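Local atomic coordinates of 2-oxo-1,2-dihydroquinoline 8-monooxygenase, oxygenase component (Pseudomonas putida, PDB entry 1Z02), a protein that hydroxylates 2-oxo-1,2-dihydroquinoline at position 8, as the oxygenase component of a Rieske-type monooxygenase with a [2Fe-2S] cluster and a mononuclear iron. Residues H221-I230 against L356-D365; L184-L192 against E305-Y315. One frame throughout, in Å; residues are numbered along the deposited sequence.

Contact 1 (221-230 with 356-365) builds the mononuclear iron site. Contact 2 (184-192 with 305-315) lies on the same catalytic domain, away from that site, and the two centres are about 19 Å apart. They touch nevertheless. Asn-362 OD1 of contact 1 probably takes a hydrogen bond from Gln-314 NE2 of contact 2, at 3.1 Å. Asn-362 is a second-shell neighbour of the iron ligand Asp-365, so Gln-314 probably steadies a second-shell residue. Phe-361 CD2 packs at 4.2 Å from Trp-307 CZ2, and Cys-357 SG lies 3.8 Å from Pro-308 CB. Along the chain the four segments alternate between the contacts.

Contact 1 (H221-I230 against L356-D365); sequences HILVHKDNTI and LCLHGFNDSD. With FE (Fe (III) ion), chain G.
His-221, His-225 and Asp-365 meet at the iron(III) ion. This is the two-histidine, one-carboxylate facial triad of Rieske oxygenases. His-225 NE2 lies 2.0 Å from the iron and His-221 NE2 2.2 Å from it. Asp-365 binds through both oxygens: OD2 is 2.2 Å and OD1 2.5 Å from the iron. Two waters also bind the iron. The carboxylate plane stands 69° from the His-225 ring. Asn-362 ND2 donates to Asp-365 OD1 and helps fix its rotation. His-221 packs against His-108 of a neighbouring subunit, a ligand of its Rieske cluster.

The His-225 ring is held between two side chains. Val-224 CG1 lies over one face. The opposite face makes an offset stack with Phe-361, centroids 3.9 Å apart and planes at 12°. Phe-361 CG is anti to the backbone N (chi1 -172°), which brings the ring against the face of the histidine. Replacing Phe-361 by alanine is likely to strip that face of its stacking partner, leaving the ring steadied mainly by the metal bond and Val-224. Asn-228 turns its amide nearly upright to the Phe-361 ring, and ND2 gives a weak bond to Phe-361 O. Further along, Ile-230 CD1 meets Cys-357 SG at 3.3 Å. Waters join Thr-229 N to Gly-360 O and Ile-230 N to Leu-356 O.

The contact joins helices 222-225 and 229-233 to the junction of helices 339-359 and 363-376. Leu-358 and Asn-362 rest on strand 325-335.

Contact 2 (L184-L192 against E305-Y315); sequences LWPSSPSVL and ENWPEEHVVQY
Trp-185 lies with one indole face against the side chain of Asn-306. Asn-306 CB sits over the five-membered ring in a CH-pi contact, 4.2 Å from its centroid. The amide is only 20° from parallel to the indole. Trp-185 CG stands between the backbone N and the carbonyl carbon; chi1 of 61° and the ring turn together bring NE1 to Glu-305. Trp-185 NE1 donates to Glu-305 OE2 at 3.3 Å. The acceptor is near the indole plane, but the N-H comes to the carboxylate from above its plane. The other oxygen, OE1, forms a salt bridge with Arg-293, so both ends of this buried acid are engaged. Asn-306 ND2 is held by His-291 O.

Pro-186 presents CG to the centre of the His-311 ring in a second CH-pi contact. Pro-186 CG is 3.9 Å from the His-311 ring centroid, 12° off the ring normal. Farther along, Ser-188 CB meets Val-313 CB. Pro-189 and Val-313 lie alongside, pointing opposite ways, with Pro-189 CD 3.9 Å from Val-313 CG1. Tyr-315 then reaches the backbone: its OH donates to Pro-189 O at 2.6 Å, with the acceptor at the edge of the phenol ring.

Waters link polar atoms of the two segments. One links Pro-186 O, Asn-306 OD1 and His-311 N. Another links Ser-188 OG, Asn-306 N and Val-312 O.

His-311 lies in a type II turn from Glu-309 to Val-312, and Ser-190 OG forms an ST turn with Leu-192 N. The loop before strand 196-206 runs over the 306-312 connection and the ends of the antiparallel strands 301-305 and 313-320 that it joins. These strands belong to the antiparallel sheet of the Bet v 1-like catalytic domain of ring hydroxylases.

Contact 1 (H221-I230 against L356-D365)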
# COMPACT_ATOMS: atom_id res chain seq x y z
N HIS A 221 3.12 -9.62 32.29
CA HIS A 221 3.23 -10.34 31.01
C HIS A 221 4.42 -11.28 30.99
O HIS A 221 5.32 -11.16 30.15
CB HIS A 221 3.26 -9.38 29.81
CG HIS A 221 4.40 -8.41 29.81
ND1 HIS A 221 4.51 -7.37 30.71
CD2 HIS A 221 5.45 -8.29 28.96
CE1 HIS A 221 5.58 -6.65 30.42
NE2 HIS A 221 6.17 -7.18 29.36
N ILE A 222 4.41 -12.23 31.91
CA ILE A 222 5.48 -13.21 32.03
C ILE A 222 5.63 -14.11 30.79
O ILE A 222 6.74 -14.39 30.33
CB ILE A 222 5.27 -14.13 33.26
CG1 ILE A 222 6.36 -15.20 33.34
CG2 ILE A 222 3.88 -14.77 33.23
CD1 ILE A 222 6.24 -16.14 34.56
N LEU A 223 4.50 -14.56 30.25
CA LEU A 223 4.50 -15.44 29.08
C LEU A 223 5.35 -14.88 27.93
O LEU A 223 5.87 -15.64 27.11
CB LEU A 223 3.06 -15.66 28.62
CG LEU A 223 2.30 -16.92 29.02
CD1 LEU A 223 2.74 -17.45 30.16
CD2 LEU A 223 1.01 -16.65 29.36
N VAL A 224 5.48 -13.56 27.88
CA VAL A 224 6.23 -12.87 26.84
C VAL A 224 7.75 -12.97 27.03
O VAL A 224 8.48 -13.06 26.05
CB VAL A 224 5.83 -11.36 26.78
CG1 VAL A 224 6.77 -10.60 25.84
CG2 VAL A 224 4.36 -11.21 26.35
N HIS A 225 8.21 -12.98 28.27
CA HIS A 225 9.64 -13.03 28.58
C HIS A 225 10.12 -14.31 29.25
O HIS A 225 11.30 -14.43 29.55
CB HIS A 225 10.01 -11.85 29.51
CG HIS A 225 9.70 -10.50 28.94
ND1 HIS A 225 10.52 -9.88 28.02
CD2 HIS A 225 8.65 -9.68 29.13
CE1 HIS A 225 9.99 -8.73 27.66
NE2 HIS A 225 8.85 -8.58 28.32
N LYS A 226 9.21 -15.25 29.51
CA LYS A 226 9.58 -16.49 30.18
C LYS A 226 10.70 -17.28 29.51
O LYS A 226 11.50 -17.90 30.21
CB LYS A 226 8.36 -17.40 30.35
CG LYS A 226 7.66 -17.72 29.05
CD LYS A 226 6.46 -18.65 29.22
CE LYS A 226 6.84 -20.08 29.57
NZ LYS A 226 7.17 -20.32 31.00
N ASP A 227 10.76 -17.27 28.18
CA ASP A 227 11.79 -18.01 27.44
C ASP A 227 13.07 -17.22 27.17
O ASP A 227 14.02 -17.75 26.60
CB ASP A 227 11.21 -18.51 26.11
CG ASP A 227 10.06 -19.48 26.29
OD1 ASP A 227 9.43 -19.88 25.29
OD2 ASP A 227 9.78 -19.83 27.46
N ASN A 228 13.09 -15.94 27.55
CA ASN A 228 14.27 -15.12 27.32
C ASN A 228 15.51 -15.77 27.94
O ASN A 228 15.47 -16.30 29.06
CB ASN A 228 14.06 -13.72 27.90
CG ASN A 228 13.01 -12.94 27.15
OD1 ASN A 228 12.46 -13.39 26.14
ND2 ASN A 228 12.71 -11.75 27.65
N THR A 229 16.61 -15.71 27.20
CA THR A 229 17.86 -16.31 27.64
C THR A 229 18.35 -15.77 28.98
O THR A 229 18.82 -16.54 29.82
CB THR A 229 18.96 -16.10 26.59
OG1 THR A 229 18.54 -16.70 25.36
CG2 THR A 229 20.26 -16.74 27.01
N ILE A 230 18.25 -14.46 29.18
CA ILE A 230 18.73 -13.85 30.42
C ILE A 230 18.00 -14.42 31.65
O ILE A 230 18.59 -14.59 32.72
CB ILE A 230 18.55 -12.33 30.40
CG1 ILE A 230 19.19 -11.74 31.66
CG2 ILE A 230 17.07 -11.98 30.32
CD1 ILE A 230 19.25 -10.22 31.68
N LEU A 356 21.91 -9.42 25.61
CA LEU A 356 21.01 -10.12 26.51
C LEU A 356 19.79 -9.35 27.01
O LEU A 356 18.74 -9.95 27.24
CB LEU A 356 21.77 -10.65 27.72
CG LEU A 356 22.84 -11.73 27.48
CD1 LEU A 356 23.49 -12.11 28.80
CD2 LEU A 356 22.19 -12.98 26.87
N CYS A 357 19.92 -8.04 27.17
CA CYS A 357 18.81 -7.24 27.67
C CYS A 357 18.06 -6.37 26.66
O CYS A 357 16.89 -6.62 26.39
CB CYS A 357 19.28 -6.38 28.84
SG CYS A 357 19.86 -7.36 30.24
N LEU A 358 18.73 -5.36 26.12
CA LEU A 358 18.07 -4.49 25.15
C LEU A 358 17.52 -5.29 23.97
O LEU A 358 16.50 -4.93 23.38
CB LEU A 358 19.03 -3.40 24.66
CG LEU A 358 19.50 -2.40 25.73
CD1 LEU A 358 20.03 -1.15 25.05
CD2 LEU A 358 18.32 -2.03 26.64
N HIS A 359 18.19 -6.39 23.64
CA HIS A 359 17.75 -7.26 22.55
C HIS A 359 17.11 -8.55 23.07
O HIS A 359 15.95 -8.83 22.80
CB HIS A 359 18.93 -7.63 21.65
CG HIS A 359 19.19 -6.65 20.56
ND1 HIS A 359 18.25 -6.32 19.62
CD2 HIS A 359 20.31 -5.96 20.24
CE1 HIS A 359 18.77 -5.45 18.76
NE2 HIS A 359 20.02 -5.22 19.11
N GLY A 360 17.88 -9.32 23.83
CA GLY A 360 17.40 -10.59 24.36
C GLY A 360 16.11 -10.56 25.16
O GLY A 360 15.30 -11.48 25.09
N PHE A 361 15.92 -9.49 25.93
CA PHE A 361 14.73 -9.35 26.75
C PHE A 361 13.63 -8.57 26.03
O PHE A 361 12.52 -9.07 25.84
CB PHE A 361 15.10 -8.62 28.06
CG PHE A 361 14.00 -8.59 29.07
CD1 PHE A 361 13.71 -9.71 29.84
CD2 PHE A 361 13.23 -7.44 29.25
CE1 PHE A 361 12.67 -9.68 30.78
CE2 PHE A 361 12.20 -7.40 30.18
CZ PHE A 361 11.92 -8.52 30.95
N ASN A 362 13.94 -7.34 25.63
CA ASN A 362 12.96 -6.47 24.97
C ASN A 362 12.52 -6.76 23.54
O ASN A 362 11.51 -6.23 23.10
CB ASN A 362 13.44 -5.01 25.09
CG ASN A 362 13.42 -4.52 26.52
OD1 ASN A 362 14.44 -4.16 27.09
ND2 ASN A 362 12.24 -4.51 27.11
N ASP A 363 13.26 -7.57 22.79
CA ASP A 363 12.83 -7.87 21.42
C ASP A 363 11.48 -8.58 21.46
O ASP A 363 10.67 -8.45 20.55
CB ASP A 363 13.85 -8.77 20.71
CG ASP A 363 15.05 -8.00 20.19
OD1 ASP A 363 15.98 -8.65 19.67
OD2 ASP A 363 15.05 -6.75 20.30
N SER A 364 11.22 -9.33 22.53
CA SER A 364 9.96 -10.05 22.67
C SER A 364 8.78 -9.10 22.76
O SER A 364 7.67 -9.44 22.33
CB SER A 364 10.00 -10.94 23.92
OG SER A 364 11.00 -11.93 23.81
N ASP A 365 9.01 -7.92 23.32
CA ASP A 365 7.96 -6.92 23.47
C ASP A 365 7.52 -6.36 22.13
O ASP A 365 6.40 -5.87 22.01
CB ASP A 365 8.44 -5.79 24.37
CG ASP A 365 8.47 -6.19 25.81
OD1 ASP A 365 9.46 -5.87 26.51
OD2 ASP A 365 7.48 -6.85 26.22
FE FE G . 8.04 -6.71 28.36
O HOH W 1 9.27 -14.72 24.17
O HOH W 2 16.27 -13.99 24.82
O HOH W 3 17.79 -12.68 26.98
O HOH W 4 8.85 -5.45 30.14
O HOH W 5 8.01 -4.47 28.08

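Contact 2 (L184-L192 against E305-Y315)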
# COMPACT_ATOMS: atom_id res chain seq x y z
N LEU A 184 15.68 -0.77 48.79
CA LEU A 184 16.24 -1.97 48.18
C LEU A 184 17.22 -1.77 47.03
O LEU A 184 17.66 -2.74 46.42
CB LEU A 184 15.09 -2.87 47.72
CG LEU A 184 14.19 -3.36 48.85
CD1 LEU A 184 12.89 -3.92 48.26
CD2 LEU A 184 14.94 -4.40 49.69
N TRP A 185 17.57 -0.52 46.73
CA TRP A 185 18.50 -0.25 45.65
C TRP A 185 18.98 1.20 45.61
O TRP A 185 18.28 2.11 46.08
CB TRP A 185 17.87 -0.63 44.30
CG TRP A 185 16.62 0.14 43.96
CD1 TRP A 185 16.54 1.43 43.52
CD2 TRP A 185 15.28 -0.34 44.03
NE1 TRP A 185 15.23 1.78 43.31
CE2 TRP A 185 14.43 0.71 43.62
CE3 TRP A 185 14.70 -1.56 44.41
CZ2 TRP A 185 13.04 0.58 43.57
CZ3 TRP A 185 13.32 -1.70 44.36
CH2 TRP A 185 12.50 -0.63 43.94
N PRO A 186 20.18 1.44 45.06
CA PRO A 186 20.73 2.80 44.97
C PRO A 186 20.02 3.68 43.93
O PRO A 186 19.39 3.19 43.00
CB PRO A 186 22.20 2.55 44.65
CG PRO A 186 22.16 1.28 43.86
CD PRO A 186 21.18 0.44 44.64
N SER A 187 20.16 4.99 44.11
CA SER A 187 19.54 5.98 43.24
C SER A 187 19.89 5.83 41.76
O SER A 187 21.07 5.70 41.40
CB SER A 187 19.92 7.40 43.70
OG SER A 187 19.38 7.69 44.98
N SER A 188 18.87 5.87 40.90
CA SER A 188 19.08 5.77 39.46
C SER A 188 19.50 7.13 38.93
O SER A 188 18.94 8.17 39.30
CB SER A 188 17.79 5.33 38.75
OG SER A 188 17.42 4.01 39.11
N PRO A 189 20.52 7.14 38.06
CA PRO A 189 21.01 8.40 37.48
C PRO A 189 20.08 8.90 36.38
O PRO A 189 19.28 8.15 35.83
CB PRO A 189 22.39 8.02 36.96
CG PRO A 189 22.19 6.61 36.52
CD PRO A 189 21.39 6.02 37.67
N SER A 190 20.20 10.19 36.06
CA SER A 190 19.40 10.83 35.02
C SER A 190 20.33 11.14 33.85
O SER A 190 21.55 11.18 34.04
CB SER A 190 18.78 12.13 35.56
OG SER A 190 18.10 12.84 34.54
N VAL A 191 19.80 11.35 32.65
CA VAL A 191 20.69 11.68 31.54
C VAL A 191 21.17 13.12 31.73
O VAL A 191 22.07 13.59 31.03
CB VAL A 191 20.01 11.54 30.14
CG1 VAL A 191 19.36 10.22 30.00
CG2 VAL A 191 19.09 12.68 29.87
N LEU A 192 20.57 13.82 32.70
CA LEU A 192 20.94 15.21 33.00
C LEU A 192 22.11 15.28 33.98
O LEU A 192 22.74 16.33 34.12
CB LEU A 192 19.75 15.97 33.58
CG LEU A 192 18.54 16.25 32.68
CD1 LEU A 192 17.47 16.95 33.49
CD2 LEU A 192 18.95 17.11 31.50
N GLU A 305 14.18 1.70 37.20
CA GLU A 305 15.25 1.82 38.19
C GLU A 305 15.87 0.47 38.50
O GLU A 305 15.19 -0.56 38.50
CB GLU A 305 14.69 2.42 39.50
CG GLU A 305 14.01 3.75 39.31
CD GLU A 305 13.28 4.22 40.55
OE1 GLU A 305 12.08 4.58 40.43
OE2 GLU A 305 13.90 4.23 41.63
N ASN A 306 17.17 0.47 38.76
CA ASN A 306 17.91 -0.73 39.11
C ASN A 306 17.84 -1.84 38.06
O ASN A 306 17.69 -3.03 38.38
CB ASN A 306 17.42 -1.27 40.46
CG ASN A 306 18.53 -1.91 41.25
OD1 ASN A 306 19.58 -1.31 41.47
ND2 ASN A 306 18.30 -3.14 41.70
N TRP A 307 17.96 -1.45 36.79
CA TRP A 307 17.92 -2.40 35.69
C TRP A 307 18.95 -2.00 34.62
O TRP A 307 19.04 -0.82 34.24
CB TRP A 307 16.52 -2.44 35.09
CG TRP A 307 16.33 -3.47 34.02
CD1 TRP A 307 16.60 -3.32 32.68
CD2 TRP A 307 15.86 -4.81 34.19
NE1 TRP A 307 16.31 -4.49 32.01
CE2 TRP A 307 15.86 -5.42 32.91
CE3 TRP A 307 15.43 -5.56 35.29
CZ2 TRP A 307 15.45 -6.74 32.71
CZ3 TRP A 307 15.02 -6.88 35.09
CH2 TRP A 307 15.04 -7.45 33.81
N PRO A 308 19.72 -2.97 34.12
CA PRO A 308 19.70 -4.39 34.50
C PRO A 308 20.47 -4.73 35.77
O PRO A 308 20.38 -5.84 36.30
CB PRO A 308 20.27 -5.08 33.26
CG PRO A 308 21.23 -4.08 32.74
CD PRO A 308 20.51 -2.77 32.89
N GLU A 309 21.23 -3.75 36.26
CA GLU A 309 22.02 -3.92 37.48
C GLU A 309 22.05 -2.61 38.29
O GLU A 309 21.67 -1.55 37.78
CB GLU A 309 23.45 -4.34 37.14
CG GLU A 309 23.56 -5.75 36.59
CD GLU A 309 24.95 -6.08 36.08
OE1 GLU A 309 25.22 -7.27 35.83
OE2 GLU A 309 25.77 -5.15 35.93
N GLU A 310 22.52 -2.70 39.53
CA GLU A 310 22.58 -1.53 40.39
C GLU A 310 23.38 -0.40 39.75
O GLU A 310 24.36 -0.65 39.05
CB GLU A 310 23.20 -1.90 41.74
CG GLU A 310 22.59 -3.12 42.38
CD GLU A 310 23.10 -3.35 43.78
OE1 GLU A 310 22.76 -4.39 44.37
OE2 GLU A 310 23.85 -2.48 44.30
N HIS A 311 22.94 0.83 40.01
CA HIS A 311 23.59 2.02 39.46
C HIS A 311 23.37 2.20 37.96
O HIS A 311 23.85 3.15 37.36
CB HIS A 311 25.10 2.01 39.75
CG HIS A 311 25.43 1.97 41.21
ND1 HIS A 311 25.67 0.80 41.89
CD2 HIS A 311 25.52 2.97 42.12
CE1 HIS A 311 25.90 1.07 43.16
NE2 HIS A 311 25.82 2.38 43.33
N VAL A 312 22.63 1.26 37.37
CA VAL A 312 22.30 1.33 35.95
C VAL A 312 20.78 1.48 35.87
O VAL A 312 20.07 0.88 36.67
CB VAL A 312 22.70 0.04 35.20
CG1 VAL A 312 22.32 0.15 33.73
CG2 VAL A 312 24.19 -0.21 35.34
N VAL A 313 20.30 2.27 34.92
CA VAL A 313 18.86 2.49 34.75
C VAL A 313 18.48 2.46 33.27
O VAL A 313 19.26 2.88 32.41
CB VAL A 313 18.42 3.85 35.36
CG1 VAL A 313 19.17 4.98 34.70
CG2 VAL A 313 16.93 4.04 35.19
N GLN A 314 17.28 1.95 32.97
CA GLN A 314 16.81 1.89 31.59
C GLN A 314 15.68 2.87 31.33
O GLN A 314 14.70 2.92 32.08
CB GLN A 314 16.35 0.47 31.22
CG GLN A 314 15.97 0.34 29.73
CD GLN A 314 15.79 -1.10 29.28
OE1 GLN A 314 16.53 -1.99 29.70
NE2 GLN A 314 14.82 -1.34 28.41
N TYR A 315 15.83 3.64 30.26
CA TYR A 315 14.82 4.63 29.86
C TYR A 315 14.32 4.29 28.46
O TYR A 315 15.10 3.86 27.61
CB TYR A 315 15.43 6.04 29.82
CG TYR A 315 15.82 6.59 31.16
CD1 TYR A 315 17.16 6.82 31.48
CD2 TYR A 315 14.85 6.91 32.11
CE1 TYR A 315 17.52 7.36 32.71
CE2 TYR A 315 15.20 7.45 33.34
CZ TYR A 315 16.54 7.68 33.63
OH TYR A 315 16.89 8.20 34.85
O HOH W 6 19.28 -4.44 44.24
O HOH W 7 20.19 1.49 41.27
O HOH W 8 19.58 2.56 38.59
O HOH W 9 16.20 5.68 42.34